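Local coordinates for protein alpha-fucosidase (Bifidobacterium bifidum, PDB 2EAB) that probably releases alpha-1,2-linked L-fucose from glycans by hydrolysis, this chain being the glycoside hydrolase family 95 catalytic portion of a longer bifidobacterial protein, at residues L20-P25 with V349-L354; R158-S163 with Y376-Y381; A353-Y358 with R369-L374. All blocks are in the same frame, centred on the assembly; numbering follows the deposited sequence.

How the contacts relate
Contacts 1 and 2 both join the N-terminal antiparallel sheet to helices of the catalytic region, through neighbouring strands 19-22 and 156-161, while contact 3 packs together the two helices they use, 351-360 and 365-386. Contact 1 is partly buried, with its centre about 27 Å from the centre of the chain, and relies on hydrogen bonds, water and an aromatic face at an edge strand. Contact 2, at about 17 Å, is buried and has no hydrogen bond between its segments. Contact 3 is also buried; its leucine packing is joined by one tyrosine-glutamate hydrogen bond. The centre of contact 1 lies about 10 Å from that of contact 3 and about 13 Å from that of contact 2.

Contact 1 (L20-P25 with V349-L354); sequences LWYKQP and VATDAL
Val349 meets the indole of Trp21 through its backbone, with Val349 C 3.3 Å from Trp21 CZ2, while its own CB points away from the strand. A water at the edge of the indole, in its plane, accepts from Trp21 NE1 at 2.9 Å and is also hydrogen-bonded to Val349 O. Ala350, the N-cap residue of helix 351-360, makes a CH-pi contact over the face of Trp21, its CA 3.7 Å from the six-membered ring's centroid and 15° off the normal. Thr351 then pairs twice with the backbone of Trp21: Thr351 N gives to Trp21 O at 2.8 Å, and Trp21 N gives to Thr351 OG1 at 2.9 Å. With chi1 at -55°, OG1 stands beside its own backbone N, which lets it accept from the strand while that N-H donates to it. Asp352 brings its carboxylate to the edge of the Tyr22 ring, Asp352 CG lying 3.5 Å from Tyr22 CD1 with the planes 70° apart. Tip to tip, Gln24 NE2 donates to the syn side of Asp352 OD2 at 2.8 Å, in a bent bond tilted out of both group planes; a second water links OD1 to Gln24 OE1 and Lys23 N. An alanine in place of Trp21 would probably open a gap beside the N-cap turn and leave the first water without its indole donor. Strand 19-22 is outermost in its sheet; the paired Thr351 bonds therefore satisfy the N-H and C=O of Trp21 at the sheet's edge, using a helix start instead of another strand.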
loop_
_atom_site.group_PDB
_atom_site.type_symbol
_atom_site.label_atom_id
_atom_site.label_comp_id
_atom_site.label_asym_id
_atom_site.label_seq_id
_atom_site.Cartn_x
_atom_site.Cartn_y
_atom_site.Cartn_z
ATOM N N LEU A 20 8.831 -12.045 15.421
ATOM C CA LEU A 20 10.066 -12.227 14.661
ATOM C C LEU A 20 11.166 -12.158 15.711
ATOM O O LEU A 20 11.149 -11.270 16.554
ATOM C CB LEU A 20 10.284 -11.104 13.650
ATOM C CG LEU A 20 9.449 -11.042 12.372
ATOM C CD1 LEU A 20 8.030 -10.645 12.654
ATOM C CD2 LEU A 20 10.075 -10.059 11.393
ATOM N N TRP A 21 12.104 -13.098 15.686
ATOM C CA TRP A 21 13.151 -13.111 16.707
ATOM C C TRP A 21 14.491 -13.644 16.208
ATOM O O TRP A 21 14.552 -14.413 15.251
ATOM C CB TRP A 21 12.675 -13.823 17.977
ATOM C CG TRP A 21 12.431 -15.281 17.818
ATOM C CD1 TRP A 21 11.349 -15.879 17.232
ATOM C CD2 TRP A 21 13.280 -16.339 18.272
ATOM N NE1 TRP A 21 11.480 -17.247 17.287
ATOM C CE2 TRP A 21 12.655 -17.555 17.923
ATOM C CE3 TRP A 21 14.513 -16.377 18.939
ATOM C CZ2 TRP A 21 13.221 -18.801 18.222
ATOM C CZ3 TRP A 21 15.074 -17.618 19.235
ATOM C CH2 TRP A 21 14.429 -18.810 18.874
ATOM N N TYR A 22 15.561 -13.189 16.862
ATOM C CA TYR A 22 16.934 -13.402 16.402
ATOM C C TYR A 22 17.857 -13.570 17.590
ATOM O O TYR A 22 17.680 -12.920 18.614
ATOM C CB TYR A 22 17.408 -12.220 15.531
ATOM C CG TYR A 22 16.428 -11.914 14.425
ATOM C CD1 TYR A 22 16.603 -12.432 13.148
ATOM C CD2 TYR A 22 15.285 -11.154 14.680
ATOM C CE1 TYR A 22 15.678 -12.179 12.146
ATOM C CE2 TYR A 22 14.351 -10.910 13.695
ATOM C CZ TYR A 22 14.556 -11.420 12.433
ATOM O OH TYR A 22 13.618 -11.178 11.462
ATOM N N LYS A 23 18.849 -14.438 17.424
ATOM C CA LYS A 23 19.794 -14.763 18.489
ATOM C C LYS A 23 21.066 -13.908 18.435
ATOM O O LYS A 23 22.031 -14.176 19.156
ATOM C CB LYS A 23 20.158 -16.250 18.434
ATOM C CG LYS A 23 18.982 -17.187 18.669
ATOM C CD LYS A 23 19.447 -18.628 18.805
ATOM C CE LYS A 23 18.295 -19.555 19.161
ATOM N NZ LYS A 23 18.782 -20.913 19.545
ATOM N N GLN A 24 21.065 -12.877 17.593
ATOM C CA GLN A 24 22.222 -11.990 17.467
ATOM C C GLN A 24 21.788 -10.607 16.971
ATOM O O GLN A 24 20.724 -10.484 16.352
ATOM C CB GLN A 24 23.285 -12.611 16.548
ATOM C CG GLN A 24 22.930 -12.635 15.061
ATOM C CD GLN A 24 21.803 -13.594 14.716
ATOM O OE1 GLN A 24 21.807 -14.757 15.127
ATOM N NE2 GLN A 24 20.838 -13.111 13.937
ATOM N N PRO A 25 22.588 -9.560 17.269
ATOM C CA PRO A 25 22.316 -8.202 16.775
ATOM C C PRO A 25 22.215 -8.096 15.258
ATOM O O PRO A 25 22.668 -8.980 14.536
ATOM C CB PRO A 25 23.542 -7.400 17.240
ATOM C CG PRO A 25 24.549 -8.410 17.674
ATOM C CD PRO A 25 23.781 -9.590 18.135
ATOM N N VAL A 349 12.615 -22.084 16.095
ATOM C CA VAL A 349 13.758 -21.561 15.355
ATOM C C VAL A 349 13.631 -20.053 15.161
ATOM O O VAL A 349 12.524 -19.528 14.973
ATOM C CB VAL A 349 13.937 -22.273 13.986
ATOM C CG1 VAL A 349 14.432 -23.706 14.191
ATOM C CG2 VAL A 349 12.633 -22.257 13.180
ATOM N N ALA A 350 14.767 -19.365 15.224
ATOM C CA ALA A 350 14.819 -17.926 14.977
ATOM C C ALA A 350 14.379 -17.613 13.548
ATOM O O ALA A 350 14.495 -18.445 12.653
ATOM C CB ALA A 350 16.214 -17.393 15.242
ATOM N N THR A 351 13.888 -16.395 13.349
ATOM C CA THR A 351 13.257 -16.008 12.090
ATOM C C THR A 351 14.234 -16.031 10.912
ATOM O O THR A 351 13.865 -16.426 9.809
ATOM C CB THR A 351 12.552 -14.648 12.241
ATOM O OG1 THR A 351 11.629 -14.730 13.333
ATOM C CG2 THR A 351 11.792 -14.264 10.970
ATOM N N ASP A 352 15.479 -15.628 11.152
ATOM C CA ASP A 352 16.507 -15.737 10.121
ATOM C C ASP A 352 16.830 -17.201 9.780
ATOM O O ASP A 352 16.965 -17.556 8.608
ATOM C CB ASP A 352 17.771 -14.920 10.454
ATOM C CG ASP A 352 18.354 -15.213 11.840
ATOM O OD1 ASP A 352 17.742 -15.929 12.665
ATOM O OD2 ASP A 352 19.453 -14.675 12.107
ATOM N N ALA A 353 16.939 -18.041 10.808
ATOM C CA ALA A 353 17.146 -19.480 10.614
ATOM C C ALA A 353 15.969 -20.117 9.876
ATOM O O ALA A 353 16.156 -20.978 9.010
ATOM C CB ALA A 353 17.378 -20.176 11.949
ATOM N N LEU A 354 14.762 -19.670 10.224
ATOM C CA LEU A 354 13.535 -20.137 9.586
ATOM C C LEU A 354 13.521 -19.803 8.098
ATOM O O LEU A 354 13.216 -20.653 7.269
ATOM C CB LEU A 354 12.311 -19.535 10.280
ATOM C CG LEU A 354 10.921 -19.897 9.748
ATOM C CD1 LEU A 354 10.621 -21.369 9.969
ATOM C CD2 LEU A 354 9.874 -19.036 10.423
HETATM O O HOH W 1 9.993 -19.434 16.138
HETATM O O HOH W 2 19.279 -16.046 15.038
#

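Contact 2 (R158-S163 with Y376-Y381); sequences RDLNLS and YKYGRY
Leu162 lays its CD2 methyl over one face of the Tyr381 ring, crossing it at about a right angle. The methyl is 3.8 Å from the centroid of that ring and 17° off its normal, a CH-pi contact displaced toward the rim. This is a sheet-to-helix interface: strand 156-161 belongs to the antiparallel N-terminal sheet, in a region related to the family 65 N-terminal domain, and helix 365-386 to the part assigned to the family 95 catalytic domain, whose clan is that of six-hairpin helical enzymes. Leu162 lies just past the strand's end, where helical backbone angles turn the chain, and its CD2 methyl rather than its CB makes the closest approach to the helix. The same CD2 reaches Tyr378, standing 3.8 Å from Tyr378 CD1, so one methyl serves two rings. CD1 of Leu162 lies against the CB of Lys377, whose NZ forms a salt bridge with Asp18.

Two residues earlier, within the strand, Leu160 points toward the helix, and its CD2 likewise meets both rings. That methyl sits near the plane of the Tyr378 ring at its edge, 3.8 Å from Tyr378 CE1, and equally 3.8 Å from Tyr381 CE2. Tyr381 extends with CG anti to its backbone N (chi1 172°), and the ring beyond runs toward the strand. No hydrogen bond passes between the segments, and the Tyr381 hydroxyl is satisfied elsewhere, by Pro53 O of strand 52-55. Leu160 and Tyr381 meet tip to tip, with Leu160 CD1 3.4 Å from Tyr381 OH.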
loop_
_atom_site.group_PDB
_atom_site.type_symbol
_atom_site.label_atom_id
_atom_site.label_comp_id
_atom_site.label_asym_id
_atom_site.label_seq_id
_atom_site.Cartn_x
_atom_site.Cartn_y
_atom_site.Cartn_z
ATOM N N ARG A 158 16.930 -10.639 20.373
ATOM C CA ARG A 158 16.159 -9.475 19.955
ATOM C C ARG A 158 14.909 -9.969 19.246
ATOM O O ARG A 158 14.935 -10.985 18.548
ATOM C CB ARG A 158 16.978 -8.523 19.075
ATOM C CG ARG A 158 17.354 -9.067 17.709
ATOM C CD ARG A 158 18.328 -8.142 17.010
ATOM N NE ARG A 158 18.690 -8.633 15.686
ATOM C CZ ARG A 158 18.170 -8.194 14.541
ATOM N NH1 ARG A 158 17.249 -7.236 14.527
ATOM N NH2 ARG A 158 18.579 -8.719 13.400
ATOM N N ASP A 159 13.806 -9.263 19.456
ATOM C CA ASP A 159 12.555 -9.664 18.839
ATOM C C ASP A 159 11.678 -8.480 18.478
ATOM O O ASP A 159 11.881 -7.352 18.944
ATOM C CB ASP A 159 11.789 -10.655 19.734
ATOM C CG ASP A 159 11.210 -10.002 20.972
ATOM O OD1 ASP A 159 10.321 -9.134 20.833
ATOM O OD2 ASP A 159 11.635 -10.367 22.085
ATOM N N LEU A 160 10.705 -8.763 17.623
ATOM C CA LEU A 160 9.623 -7.849 17.331
ATOM C C LEU A 160 8.338 -8.589 17.636
ATOM O O LEU A 160 8.026 -9.598 17.004
ATOM C CB LEU A 160 9.660 -7.396 15.871
ATOM C CG LEU A 160 8.654 -6.315 15.459
ATOM C CD1 LEU A 160 8.907 -5.005 16.197
ATOM C CD2 LEU A 160 8.699 -6.091 13.955
ATOM N N ASN A 161 7.625 -8.095 18.640
ATOM C CA ASN A 161 6.361 -8.675 19.042
ATOM C C ASN A 161 5.254 -8.011 18.235
ATOM O O ASN A 161 4.833 -6.893 18.543
ATOM C CB ASN A 161 6.141 -8.483 20.545
ATOM C CG ASN A 161 4.935 -9.238 21.060
ATOM O OD1 ASN A 161 3.974 -9.482 20.330
ATOM N ND2 ASN A 161 4.978 -9.607 22.337
ATOM N N LEU A 162 4.796 -8.708 17.200
ATOM C CA LEU A 162 3.782 -8.165 16.302
ATOM C C LEU A 162 2.447 -7.996 17.010
ATOM O O LEU A 162 1.657 -7.127 16.653
ATOM C CB LEU A 162 3.598 -9.055 15.067
ATOM C CG LEU A 162 4.810 -9.420 14.210
ATOM C CD1 LEU A 162 4.345 -10.217 13.000
ATOM C CD2 LEU A 162 5.586 -8.183 13.772
ATOM N N SER A 163 2.201 -8.838 18.013
ATOM C CA SER A 163 0.934 -8.829 18.743
ATOM C C SER A 163 0.790 -7.629 19.674
ATOM O O SER A 163 -0.306 -7.085 19.840
ATOM C CB SER A 163 0.774 -10.121 19.544
ATOM O OG SER A 163 0.862 -11.251 18.697
ATOM N N TYR A 376 2.418 -13.072 6.261
ATOM C CA TYR A 376 1.042 -12.599 6.168
ATOM C C TYR A 376 0.734 -11.565 7.257
ATOM O O TYR A 376 0.245 -10.462 6.983
ATOM C CB TYR A 376 0.048 -13.772 6.265
ATOM C CG TYR A 376 -1.368 -13.267 6.379
ATOM C CD1 TYR A 376 -2.064 -12.854 5.247
ATOM C CD2 TYR A 376 -1.983 -13.123 7.622
ATOM C CE1 TYR A 376 -3.353 -12.352 5.346
ATOM C CE2 TYR A 376 -3.268 -12.611 7.732
ATOM C CZ TYR A 376 -3.944 -12.223 6.593
ATOM O OH TYR A 376 -5.209 -11.714 6.710
ATOM N N LYS A 377 1.019 -11.945 8.501
ATOM C CA LYS A 377 0.715 -11.118 9.660
ATOM C C LYS A 377 1.526 -9.827 9.658
ATOM O O LYS A 377 1.053 -8.787 10.114
ATOM C CB LYS A 377 0.988 -11.900 10.942
ATOM C CG LYS A 377 -0.027 -12.997 11.202
ATOM C CD LYS A 377 0.459 -13.952 12.275
ATOM C CE LYS A 377 -0.626 -14.956 12.607
ATOM N NZ LYS A 377 -0.220 -15.875 13.702
ATOM N N TYR A 378 2.749 -9.907 9.139
ATOM C CA TYR A 378 3.648 -8.756 9.073
ATOM C C TYR A 378 3.069 -7.652 8.200
ATOM O O TYR A 378 3.242 -6.475 8.506
ATOM C CB TYR A 378 4.996 -9.183 8.507
ATOM C CG TYR A 378 6.219 -8.351 8.861
ATOM C CD1 TYR A 378 6.374 -7.739 10.111
ATOM C CD2 TYR A 378 7.263 -8.256 7.951
ATOM C CE1 TYR A 378 7.547 -7.024 10.416
ATOM C CE2 TYR A 378 8.424 -7.560 8.244
ATOM C CZ TYR A 378 8.563 -6.955 9.473
ATOM O OH TYR A 378 9.733 -6.290 9.760
ATOM N N GLY A 379 2.389 -8.023 7.116
ATOM C CA GLY A 379 1.762 -7.040 6.243
ATOM C C GLY A 379 0.698 -6.250 6.976
ATOM O O GLY A 379 0.522 -5.058 6.734
ATOM N N ARG A 380 -0.023 -6.919 7.870
ATOM C CA ARG A 380 -0.998 -6.236 8.705
ATOM C C ARG A 380 -0.280 -5.338 9.712
ATOM O O ARG A 380 -0.602 -4.160 9.837
ATOM C CB ARG A 380 -1.921 -7.239 9.402
ATOM C CG ARG A 380 -2.771 -8.051 8.426
ATOM C CD ARG A 380 -3.845 -8.880 9.112
ATOM N NE ARG A 380 -4.914 -8.057 9.665
ATOM C CZ ARG A 380 -5.037 -7.743 10.952
ATOM N NH1 ARG A 380 -4.154 -8.178 11.848
ATOM N NH2 ARG A 380 -6.057 -7.002 11.348
ATOM N N TYR A 381 0.706 -5.901 10.407
ATOM C CA TYR A 381 1.527 -5.152 11.353
ATOM C C TYR A 381 2.089 -3.865 10.735
ATOM O O TYR A 381 2.020 -2.794 11.340
ATOM C CB TYR A 381 2.667 -6.041 11.872
ATOM C CG TYR A 381 3.660 -5.278 12.707
ATOM C CD1 TYR A 381 3.443 -5.077 14.064
ATOM C CD2 TYR A 381 4.801 -4.721 12.128
ATOM C CE1 TYR A 381 4.347 -4.352 14.830
ATOM C CE2 TYR A 381 5.706 -3.993 12.882
ATOM C CZ TYR A 381 5.473 -3.813 14.231
ATOM O OH TYR A 381 6.367 -3.088 14.978
#

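Contact 3 (A353-Y358 with R369-L374); sequences ALLKAY and RELETL
Tyr358 has its CG anti to the backbone N (chi1 -162°), as does Leu371 across from it, which carries the two CG atoms toward each other; chi2 of 61° then sets the branches of Leu371, with CD2 found over one face of the tyrosine ring. That methyl lies 3.5 Å from Tyr358 CG, a CH-pi contact nearer the CB end of the ring than its hydroxyl. Leu355 CD1 touches the same Leu371 CD2 at 4.0 Å. Leu354 and Leu371 slide past each other in opposite directions, with Leu354 CD2 3.9 Å from Leu371 CB; Leu354 CD2 also packs on Glu370 CG, 3.7 Å away. Helices 351-360 and 365-386 form a helix-loop-helix pair within the part assigned to the family 95 catalytic domain. Their segment axes approach to 10.1 Å, with 114° between N-to-C directions, a steep crossing far from an antiparallel hairpin. At the far end of the tyrosine, Tyr358 OH donates to Glu372 OE2 at 2.7 Å; OE2 lies in the ring plane and accepts with its anti lone pair. Tyr742 also hydrogen-bonds OE2, while OE1 accepts from Trp809 NE1 and forms a salt bridge with Arg369 NH1, whose hydrogen bond is weak.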
loop_
_atom_site.group_PDB
_atom_site.type_symbol
_atom_site.label_atom_id
_atom_site.label_comp_id
_atom_site.label_asym_id
_atom_site.label_seq_id
_atom_site.Cartn_x
_atom_site.Cartn_y
_atom_site.Cartn_z
ATOM N N ALA A 353 16.939 -18.041 10.808
ATOM C CA ALA A 353 17.146 -19.480 10.614
ATOM C C ALA A 353 15.969 -20.117 9.876
ATOM O O ALA A 353 16.156 -20.978 9.010
ATOM C CB ALA A 353 17.378 -20.176 11.949
ATOM N N LEU A 354 14.762 -19.670 10.224
ATOM C CA LEU A 354 13.535 -20.137 9.586
ATOM C C LEU A 354 13.521 -19.803 8.098
ATOM O O LEU A 354 13.216 -20.653 7.269
ATOM C CB LEU A 354 12.311 -19.535 10.280
ATOM C CG LEU A 354 10.921 -19.897 9.748
ATOM C CD1 LEU A 354 10.621 -21.369 9.969
ATOM C CD2 LEU A 354 9.874 -19.036 10.423
ATOM N N LEU A 355 13.860 -18.558 7.767
ATOM C CA LEU A 355 13.939 -18.137 6.374
ATOM C C LEU A 355 14.962 -18.971 5.600
ATOM O O LEU A 355 14.689 -19.424 4.492
ATOM C CB LEU A 355 14.262 -16.642 6.278
ATOM C CG LEU A 355 14.481 -16.072 4.875
ATOM C CD1 LEU A 355 13.211 -16.163 4.021
ATOM C CD2 LEU A 355 14.974 -14.636 4.961
ATOM N N LYS A 356 16.132 -19.182 6.204
ATOM C CA LYS A 356 17.193 -19.961 5.574
ATOM C C LYS A 356 16.744 -21.396 5.289
ATOM O O LYS A 356 16.995 -21.918 4.205
ATOM C CB LYS A 356 18.454 -19.948 6.439
ATOM C CG LYS A 356 19.710 -20.392 5.709
ATOM C CD LYS A 356 20.951 -20.103 6.539
ATOM C CE LYS A 356 22.221 -20.450 5.784
ATOM N NZ LYS A 356 23.434 -20.098 6.576
ATOM N N ALA A 357 16.073 -22.018 6.258
ATOM C CA ALA A 357 15.559 -23.379 6.094
ATOM C C ALA A 357 14.508 -23.440 4.983
ATOM O O ALA A 357 14.494 -24.372 4.180
ATOM C CB ALA A 357 14.988 -23.899 7.406
ATOM N N TYR A 358 13.634 -22.436 4.938
ATOM C CA TYR A 358 12.621 -22.340 3.893
ATOM C C TYR A 358 13.289 -22.252 2.518
ATOM O O TYR A 358 12.887 -22.943 1.584
ATOM C CB TYR A 358 11.733 -21.125 4.144
ATOM C CG TYR A 358 10.402 -21.119 3.421
ATOM C CD1 TYR A 358 9.231 -21.510 4.075
ATOM C CD2 TYR A 358 10.303 -20.683 2.100
ATOM C CE1 TYR A 358 7.999 -21.480 3.425
ATOM C CE2 TYR A 358 9.081 -20.656 1.441
ATOM C CZ TYR A 358 7.936 -21.055 2.107
ATOM O OH TYR A 358 6.732 -21.019 1.444
ATOM N N ARG A 369 4.592 -23.276 7.381
ATOM C CA ARG A 369 3.391 -22.556 7.787
ATOM C C ARG A 369 3.722 -21.390 8.716
ATOM O O ARG A 369 3.065 -20.350 8.658
ATOM C CB ARG A 369 2.365 -23.499 8.421
ATOM C CG ARG A 369 1.922 -24.670 7.529
ATOM C CD ARG A 369 1.360 -24.243 6.164
ATOM N NE ARG A 369 1.244 -25.402 5.275
ATOM C CZ ARG A 369 2.030 -25.654 4.226
ATOM N NH1 ARG A 369 3.001 -24.821 3.873
ATOM N NH2 ARG A 369 1.830 -26.748 3.507
ATOM N N GLU A 370 4.745 -21.548 9.556
ATOM C CA GLU A 370 5.197 -20.434 10.394
ATOM C C GLU A 370 5.664 -19.242 9.559
ATOM O O GLU A 370 5.224 -18.118 9.796
ATOM C CB GLU A 370 6.284 -20.854 11.388
ATOM C CG GLU A 370 6.764 -19.681 12.253
ATOM C CD GLU A 370 7.773 -20.061 13.323
ATOM O OE1 GLU A 370 8.072 -21.265 13.483
ATOM O OE2 GLU A 370 8.271 -19.141 14.006
ATOM N N LEU A 371 6.540 -19.483 8.587
ATOM C CA LEU A 371 7.040 -18.376 7.766
ATOM C C LEU A 371 5.925 -17.739 6.936
ATOM O O LEU A 371 5.827 -16.512 6.855
ATOM C CB LEU A 371 8.210 -18.806 6.874
ATOM C CG LEU A 371 8.939 -17.642 6.184
ATOM C CD1 LEU A 371 9.543 -16.673 7.195
ATOM C CD2 LEU A 371 10.005 -18.133 5.224
ATOM N N GLU A 372 5.071 -18.568 6.344
ATOM C CA GLU A 372 3.970 -18.070 5.523
ATOM C C GLU A 372 2.995 -17.215 6.335
ATOM O O GLU A 372 2.610 -16.120 5.906
ATOM C CB GLU A 372 3.262 -19.236 4.825
ATOM C CG GLU A 372 4.148 -19.904 3.775
ATOM C CD GLU A 372 3.790 -21.350 3.474
ATOM O OE1 GLU A 372 2.705 -21.824 3.889
ATOM O OE2 GLU A 372 4.613 -22.017 2.806
ATOM N N THR A 373 2.611 -17.694 7.514
ATOM C CA THR A 373 1.698 -16.918 8.353
ATOM C C THR A 373 2.364 -15.700 8.992
ATOM O O THR A 373 1.710 -14.679 9.193
ATOM C CB THR A 373 0.975 -17.777 9.419
ATOM O OG1 THR A 373 1.934 -18.409 10.276
ATOM C CG2 THR A 373 0.086 -18.828 8.765
ATOM N N LEU A 374 3.658 -15.789 9.296
ATOM C CA LEU A 374 4.374 -14.623 9.807
ATOM C C LEU A 374 4.444 -13.505 8.780
ATOM O O LEU A 374 4.187 -12.350 9.113
ATOM C CB LEU A 374 5.785 -14.983 10.271
ATOM C CG LEU A 374 5.966 -15.604 11.656
ATOM C CD1 LEU A 374 7.436 -15.941 11.878
ATOM C CD2 LEU A 374 5.444 -14.695 12.770
#